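Local coordinates for putative glutathione-regulated potassium-efflux system protein KefB (Vibrio parahaemolyticus RIMD 2210633, PDB 3C85) that binds AMP through its TrkA-N domain, the part crystallised here, and as a whole is probably a membrane antiporter of the CPA2 family, at residues A75-Q78 with H79-E82; D95-E98 with R99-D102; Q144-G147 with L148-G152. All coordinates share one frame; numbering follows the deposited sequence.

Contact 1: A75-Q78 with H79-E82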
loop_
_atom_site.group_PDB
_atom_site.type_symbol
_atom_site.label_atom_id
_atom_site.label_comp_id
_atom_site.label_asym_id
_atom_site.label_seq_id
_atom_site.Cartn_x
_atom_site.Cartn_y
_atom_site.Cartn_z
ATOM N N ALA A 75 -9.532 -17.870 -9.037
ATOM C CA ALA A 75 -9.452 -16.820 -8.001
ATOM C C ALA A 75 -10.827 -16.240 -7.693
ATOM O O ALA A 75 -11.127 -15.909 -6.538
ATOM C CB ALA A 75 -8.478 -15.697 -8.394
ATOM N N ALA A 76 -11.656 -16.097 -8.727
ATOM C CA ALA A 76 -13.011 -15.561 -8.519
ATOM C C ALA A 76 -13.845 -16.542 -7.679
ATOM O O ALA A 76 -14.538 -16.130 -6.750
ATOM C CB ALA A 76 -13.701 -15.224 -9.850
ATOM N N GLN A 77 -13.768 -17.833 -8.002
ATOM C CA GLN A 77 -14.430 -18.866 -7.194
ATOM C C GLN A 77 -13.920 -18.872 -5.747
ATOM O O GLN A 77 -14.709 -18.981 -4.792
ATOM C CB GLN A 77 -14.204 -20.244 -7.840
ATOM C CG GLN A 77 -15.111 -21.350 -7.317
ATOM C CD GLN A 77 -14.614 -22.735 -7.710
ATOM O OE1 GLN A 77 -13.476 -22.891 -8.172
ATOM N NE2 GLN A 77 -15.445 -23.754 -7.493
ATOM N N GLN A 78 -12.600 -18.768 -5.576
ATOM C CA GLN A 78 -12.042 -18.721 -4.218
ATOM C C GLN A 78 -12.596 -17.501 -3.456
ATOM O O GLN A 78 -13.056 -17.656 -2.334
ATOM C CB GLN A 78 -10.506 -18.787 -4.250
ATOM C CG GLN A 78 -9.819 -18.718 -2.899
ATOM C CD GLN A 78 -10.179 -19.863 -1.967
ATOM O OE1 GLN A 78 -10.373 -21.012 -2.406
ATOM N NE2 GLN A 78 -10.263 -19.562 -0.664
ATOM N N HIS A 79 -12.624 -16.315 -4.085
ATOM C CA HIS A 79 -13.276 -15.151 -3.462
ATOM C C HIS A 79 -14.735 -15.394 -3.068
ATOM O O HIS A 79 -15.159 -15.009 -1.961
ATOM C CB HIS A 79 -13.224 -13.937 -4.392
ATOM C CG HIS A 79 -11.912 -13.232 -4.385
ATOM N ND1 HIS A 79 -11.343 -12.733 -3.233
ATOM C CD2 HIS A 79 -11.083 -12.880 -5.400
ATOM C CE1 HIS A 79 -10.200 -12.142 -3.529
ATOM N NE2 HIS A 79 -10.027 -12.201 -4.840
ATOM N N ARG A 80 -15.511 -16.012 -3.966
ATOM C CA ARG A 80 -16.911 -16.340 -3.618
ATOM C C ARG A 80 -17.022 -17.343 -2.436
ATOM O O ARG A 80 -17.880 -17.163 -1.566
ATOM C CB ARG A 80 -17.700 -16.818 -4.845
ATOM C CG ARG A 80 -17.893 -15.746 -5.906
ATOM C CD ARG A 80 -18.804 -16.231 -7.043
ATOM N NE ARG A 80 -18.265 -17.390 -7.758
ATOM C CZ ARG A 80 -17.512 -17.319 -8.854
ATOM N NH1 ARG A 80 -17.161 -16.138 -9.361
ATOM N NH2 ARG A 80 -17.091 -18.439 -9.437
ATOM N N SER A 81 -16.119 -18.325 -2.344
ATOM C CA SER A 81 -16.145 -19.271 -1.210
ATOM C C SER A 81 -15.831 -18.554 0.097
ATOM O O SER A 81 -16.237 -19.027 1.161
ATOM C CB SER A 81 -15.168 -20.446 -1.403
ATOM O OG SER A 81 -13.838 -20.002 -1.146
ATOM N N GLU A 82 -15.139 -17.410 -0.004
ATOM C CA GLU A 82 -14.815 -16.555 1.135
ATOM C C GLU A 82 -15.896 -15.473 1.411
ATOM O O GLU A 82 -15.727 -14.652 2.298
ATOM C CB GLU A 82 -13.406 -15.934 0.981
ATOM C CG GLU A 82 -12.261 -16.952 1.099
ATOM C CD GLU A 82 -10.873 -16.449 0.621
ATOM O OE1 GLU A 82 -10.634 -15.238 0.430
ATOM O OE2 GLU A 82 -9.995 -17.291 0.426
#

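Contact 2: D95-E98 with R99-D102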
loop_
_atom_site.group_PDB
_atom_site.type_symbol
_atom_site.label_atom_id
_atom_site.label_comp_id
_atom_site.label_asym_id
_atom_site.label_seq_id
_atom_site.Cartn_x
_atom_site.Cartn_y
_atom_site.Cartn_z
ATOM N N ASP A 95 -16.521 -7.011 -25.173
ATOM C CA ASP A 95 -17.590 -8.011 -25.085
ATOM C C ASP A 95 -18.007 -8.269 -23.628
ATOM O O ASP A 95 -19.166 -8.581 -23.363
ATOM C CB ASP A 95 -17.150 -9.339 -25.712
ATOM C CG ASP A 95 -17.099 -9.296 -27.225
ATOM O OD1 ASP A 95 -17.457 -8.257 -27.835
ATOM O OD2 ASP A 95 -16.698 -10.335 -27.813
ATOM N N PHE A 96 -17.068 -8.157 -22.699
ATOM C CA PHE A 96 -17.399 -8.206 -21.272
ATOM C C PHE A 96 -18.322 -7.046 -20.937
ATOM O O PHE A 96 -19.369 -7.246 -20.358
ATOM C CB PHE A 96 -16.159 -8.132 -20.387
ATOM C CG PHE A 96 -16.479 -7.940 -18.935
ATOM C CD1 PHE A 96 -16.942 -9.004 -18.179
ATOM C CD2 PHE A 96 -16.366 -6.687 -18.333
ATOM C CE1 PHE A 96 -17.242 -8.849 -16.818
ATOM C CE2 PHE A 96 -16.677 -6.522 -16.981
ATOM C CZ PHE A 96 -17.138 -7.617 -16.229
ATOM N N TRP A 97 -17.932 -5.834 -21.330
ATOM C CA TRP A 97 -18.707 -4.641 -21.022
ATOM C C TRP A 97 -20.097 -4.616 -21.661
ATOM O O TRP A 97 -21.030 -3.993 -21.126
ATOM C CB TRP A 97 -17.891 -3.401 -21.363
ATOM C CG TRP A 97 -16.771 -3.204 -20.369
ATOM C CD1 TRP A 97 -15.467 -3.582 -20.499
ATOM C CD2 TRP A 97 -16.902 -2.640 -19.060
ATOM N NE1 TRP A 97 -14.752 -3.247 -19.345
ATOM C CE2 TRP A 97 -15.618 -2.683 -18.446
ATOM C CE3 TRP A 97 -17.982 -2.099 -18.344
ATOM C CZ2 TRP A 97 -15.381 -2.199 -17.157
ATOM C CZ3 TRP A 97 -17.747 -1.619 -17.055
ATOM C CH2 TRP A 97 -16.455 -1.674 -16.479
ATOM N N GLU A 98 -20.239 -5.332 -22.752
ATOM C CA GLU A 98 -21.507 -5.395 -23.447
ATOM C C GLU A 98 -22.513 -6.215 -22.657
ATOM O O GLU A 98 -23.683 -6.051 -22.825
ATOM C CB GLU A 98 -21.332 -5.939 -24.860
ATOM C CG GLU A 98 -21.216 -4.865 -25.921
ATOM C CD GLU A 98 -22.560 -4.312 -26.315
ATOM O OE1 GLU A 98 -23.403 -5.096 -26.751
ATOM O OE2 GLU A 98 -22.787 -3.099 -26.171
ATOM N N ARG A 99 -22.023 -7.066 -21.780
ATOM C CA ARG A 99 -22.869 -7.903 -20.943
ATOM C C ARG A 99 -23.484 -7.133 -19.780
ATOM O O ARG A 99 -24.444 -7.596 -19.188
ATOM C CB ARG A 99 -22.084 -9.105 -20.420
ATOM C CG ARG A 99 -21.636 -10.112 -21.499
ATOM C CD ARG A 99 -20.581 -11.052 -20.950
ATOM N NE ARG A 99 -21.113 -11.912 -19.887
ATOM C CZ ARG A 99 -20.373 -12.589 -19.004
ATOM N NH1 ARG A 99 -19.054 -12.520 -19.051
ATOM N NH2 ARG A 99 -20.959 -13.339 -18.071
ATOM N N ILE A 100 -22.943 -5.963 -19.455
ATOM C CA ILE A 100 -23.292 -5.270 -18.205
ATOM C C ILE A 100 -24.495 -4.330 -18.336
ATOM O O ILE A 100 -24.504 -3.413 -19.159
ATOM C CB ILE A 100 -22.069 -4.560 -17.554
ATOM C CG1 ILE A 100 -21.009 -5.601 -17.165
ATOM C CG2 ILE A 100 -22.496 -3.764 -16.329
ATOM C CD1 ILE A 100 -19.718 -5.023 -16.631
ATOM N N LEU A 101 -25.473 -4.543 -17.488
ATOM C CA LEU A 101 -26.684 -3.756 -17.462
ATOM C C LEU A 101 -26.469 -2.297 -17.131
ATOM O O LEU A 101 -25.885 -1.978 -16.128
ATOM C CB LEU A 101 -27.650 -4.337 -16.452
ATOM C CG LEU A 101 -28.222 -5.730 -16.686
ATOM C CD1 LEU A 101 -27.169 -6.698 -17.114
ATOM C CD2 LEU A 101 -29.061 -6.278 -15.589
ATOM N N ASP A 102 -26.989 -1.420 -17.970
ATOM C CA ASP A 102 -26.897 0.008 -17.751
ATOM C C ASP A 102 -27.602 0.490 -16.517
ATOM O O ASP A 102 -27.320 1.540 -16.028
ATOM C CB ASP A 102 -27.335 0.805 -18.982
ATOM C CG ASP A 102 -26.337 0.732 -20.101
ATOM O OD1 ASP A 102 -25.196 0.277 -19.883
ATOM O OD2 ASP A 102 -26.696 1.151 -21.212
#

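Contact 3: Q144-G147 with L148-G152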
loop_
_atom_site.group_PDB
_atom_site.type_symbol
_atom_site.label_atom_id
_atom_site.label_comp_id
_atom_site.label_asym_id
_atom_site.label_seq_id
_atom_site.Cartn_x
_atom_site.Cartn_y
_atom_site.Cartn_z
ATOM N N GLN A 144 2.749 6.988 -14.861
ATOM C CA GLN A 144 1.535 6.196 -14.986
ATOM C C GLN A 144 0.358 6.909 -14.308
ATOM O O GLN A 144 -0.755 6.946 -14.847
ATOM C CB GLN A 144 1.760 4.824 -14.377
ATOM C CG GLN A 144 2.745 3.893 -15.157
ATOM C CD GLN A 144 3.019 2.604 -14.391
ATOM O OE1 GLN A 144 2.890 2.562 -13.175
ATOM N NE2 GLN A 144 3.379 1.544 -15.108
ATOM N N LEU A 145 0.595 7.482 -13.138
ATOM C CA LEU A 145 -0.491 8.112 -12.382
ATOM C C LEU A 145 -0.964 9.376 -13.086
ATOM O O LEU A 145 -2.171 9.594 -13.234
ATOM C CB LEU A 145 -0.035 8.444 -10.958
ATOM C CG LEU A 145 0.130 7.254 -9.958
ATOM C CD1 LEU A 145 0.315 7.853 -8.558
ATOM C CD2 LEU A 145 -1.067 6.353 -9.973
ATOM N N GLU A 146 0.002 10.195 -13.514
ATOM C CA GLU A 146 -0.291 11.402 -14.301
ATOM C C GLU A 146 -1.042 11.043 -15.575
ATOM O O GLU A 146 -2.024 11.682 -15.918
ATOM C CB GLU A 146 0.992 12.171 -14.632
ATOM C CG GLU A 146 0.720 13.535 -15.239
ATOM C CD GLU A 146 1.971 14.305 -15.420
ATOM O OE1 GLU A 146 2.641 14.085 -16.456
ATOM O OE2 GLU A 146 2.296 15.135 -14.533
ATOM N N GLY A 147 -0.595 9.997 -16.263
ATOM C CA GLY A 147 -1.298 9.549 -17.461
ATOM C C GLY A 147 -2.737 9.118 -17.220
ATOM O O GLY A 147 -3.612 9.390 -18.048
ATOM N N LEU A 148 -2.993 8.438 -16.105
ATOM C CA LEU A 148 -4.367 8.091 -15.733
ATOM C C LEU A 148 -5.216 9.309 -15.462
ATOM O O LEU A 148 -6.377 9.353 -15.894
ATOM C CB LEU A 148 -4.401 7.115 -14.534
ATOM C CG LEU A 148 -4.000 5.672 -14.867
ATOM C CD1 LEU A 148 -3.445 4.883 -13.651
ATOM C CD2 LEU A 148 -5.093 4.898 -15.565
ATOM N N LEU A 149 -4.667 10.284 -14.725
ATOM C CA LEU A 149 -5.357 11.576 -14.554
ATOM C C LEU A 149 -5.649 12.258 -15.887
ATOM O O LEU A 149 -6.791 12.744 -16.150
ATOM C CB LEU A 149 -4.566 12.484 -13.608
ATOM C CG LEU A 149 -4.488 11.978 -12.164
ATOM C CD1 LEU A 149 -3.632 12.888 -11.372
ATOM C CD2 LEU A 149 -5.862 11.927 -11.572
ATOM N N GLU A 150 -4.645 12.301 -16.749
ATOM C CA GLU A 150 -4.855 12.905 -18.060
ATOM C C GLU A 150 -5.980 12.172 -18.824
ATOM O O GLU A 150 -6.727 12.795 -19.580
ATOM C CB GLU A 150 -3.555 12.852 -18.876
ATOM C CG GLU A 150 -2.472 13.807 -18.493
ATOM C CD GLU A 150 -1.238 13.543 -19.346
ATOM O OE1 GLU A 150 -1.066 12.379 -19.770
ATOM O OE2 GLU A 150 -0.459 14.460 -19.616
ATOM N N SER A 151 -6.083 10.850 -18.651
ATOM C CA SER A 151 -7.043 10.055 -19.417
ATOM C C SER A 151 -8.431 10.151 -18.830
ATOM O O SER A 151 -9.380 9.718 -19.439
ATOM C CB SER A 151 -6.605 8.584 -19.499
ATOM O OG SER A 151 -5.424 8.465 -20.272
ATOM N N GLY A 152 -8.557 10.744 -17.650
ATOM C CA GLY A 152 -9.873 10.970 -17.072
ATOM C C GLY A 152 -10.221 10.359 -15.734
ATOM O O GLY A 152 -11.388 10.411 -15.360
HETATM O O HOH W 1 1.946 13.789 -19.119
#

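Contact 1: A75-Q78 with H79-E82
Arg80 folds back over the preceding turn of its own helix, laying one face of its guanidinium on the backbone at Ala76 and Gln77. Arg80 NH2 stands 3.5 Å from Gln77 CA, and Arg80 NH1 comes to 3.6 Å from Ala76 CB. The bend at chi3 (-61°) turns the group back along the helix, and the Arg80 and Gln77 side chains cross at about a right angle. Here the flat group packs on backbone atoms and on Ala76 CB; the hydrogen bond of Arg80 NH1 goes to Val86 O.

Around the next turn the helix closes on Gln78 O, which takes two donors. Ser81 OG reaches it in the carbonyl plane, on a lone pair, at 2.7 Å, while Glu82 N adds a bent backbone bond. The Gln78 side chain, kinked at chi2 (62°), carries NE2 to Glu82 OE2. That bond is nearly straight and meets the oxygen on its anti side but well out of the carboxylate plane; its modelled length is implausibly short and therefore doubtful. Glu82 OE1 forms a salt bridge with Arg84. On the buried side His79 CD2 passes 3.2 Å from Ala75 O, and His79 NE2 bonds to Met47 O.

All of this belongs to helix 73-81 of the beta-alpha-beta unit between strands 66-70 and 86-88: Ala76 and His79 pack on Val86 of the edge strand, and Ala75 lies beside the AMP-site residues Glu70 and Arg72.

Contact 2: D95-E98 with R99-D102
With its CG anti to the backbone N (chi1 170°), Phe96 swings its ring toward the end of Ile100, whose own extended chain (chi2 175°) sends CD1 to meet it. Ile100 CD1 approaches the ring obliquely, 3.4 Å from Phe96 CE2 and 3.7 Å from Phe96 CZ. Ile100 CD1 also lies 3.8 Å from Trp97 CE3, the two side chains running side by side in one direction, and a single methyl thus touches both aromatic rings. Those rings meet each other too, Phe96 CD2 sitting over one face of the indole near its rim.

The backbone turns here with i to i+3 bonds: Arg99 N to Phe96 O at 3.0 Å and Ile100 N to Trp97 O at 3.2 Å. Arg99 lays CG 3.5 Å from Asp95 O, and its guanidinium stands nearly perpendicular to the Phe96 ring; Arg99 NE is held by Gln33 O.

Helix 94-98 gives way here to the loop leading to strand 108-111. Trp97 reaches inward against Leu43 and Leu45 of strand 42-45 and Gln125 and Leu126 of helix 116-128, its NE1 bonded to the carbonyl of Ala91, an AMP-site residue, while Phe96 rests on Ile35.

Contact 3: Q144-G147 with L148-G152
Successive backbone bonds from Leu148 N to Gln144 O, Leu149 N to Leu145 O and Glu150 N to Glu146 O carry regular alpha-helix through this stretch, with the last of them the shortest at 2.8 Å. Helix 142-151 is the crossover of a Rossmann-type beta-alpha-beta unit, and it finishes in a Schellman motif: Gly152 takes a positive phi (120°), a conformation that suits glycine, and its N bonds back to Leu149 O.

The leucines run along the helix wall. Leu148 has CG beside its backbone N (chi1 -74°), which sets Leu148 CG 3.5 Å from Gln144 O; Leu149 repeats the pattern one residue on, placing Leu149 CG 3.5 Å from Leu145 O. Leu148 is buried against Ala137 of strand 134-139 and against His116 and Gln120 of helix 116-128. Leu145 and Leu149 both pack on Ala156 of strand 155-158, so the leucines join the helix to the sheet. At the start of the stretch, Gln144 OE1 accepts a bond from Glu140 N.

Near the helix end Ser151 N bonds to Gly147 O at 2.9 Å. Ser151 OG, hydrogen-bonded to Gln120 OE1, also stands 3.0 Å from Gly147 O. On the exposed side two carboxylates of like charge approach within 4.4 Å, Glu146 OE1 to Glu150 OE2. A water bridges them, donating to both; it lies 2.8 Å from Glu146 OE1, while its modelled distance to Glu150 OE2 is unusually short and so doubtful.

The three contacts follow one another along the chain, each a local turn at or near the end of a helix in the same TrkA-N domain, and none touches another. Contacts 1 and 2 have centres about 22 Å apart, contacts 2 and 3 about 24 Å, and contacts 1 and 3, about 31 Å between centres, lie on opposite sides of the chain's centre. Helices 73-81 and 142-151 belong to the crossovers leading to the two outermost strands of the parallel sheet, 86-88 and 155-158, while helix 94-98 follows strand 86-88. In this Rossmann-type nucleotide-binding domain, contacts 1 and 2 adjoin AMP-site residues, contact 3 lies farther off, and this chain holds no AMP.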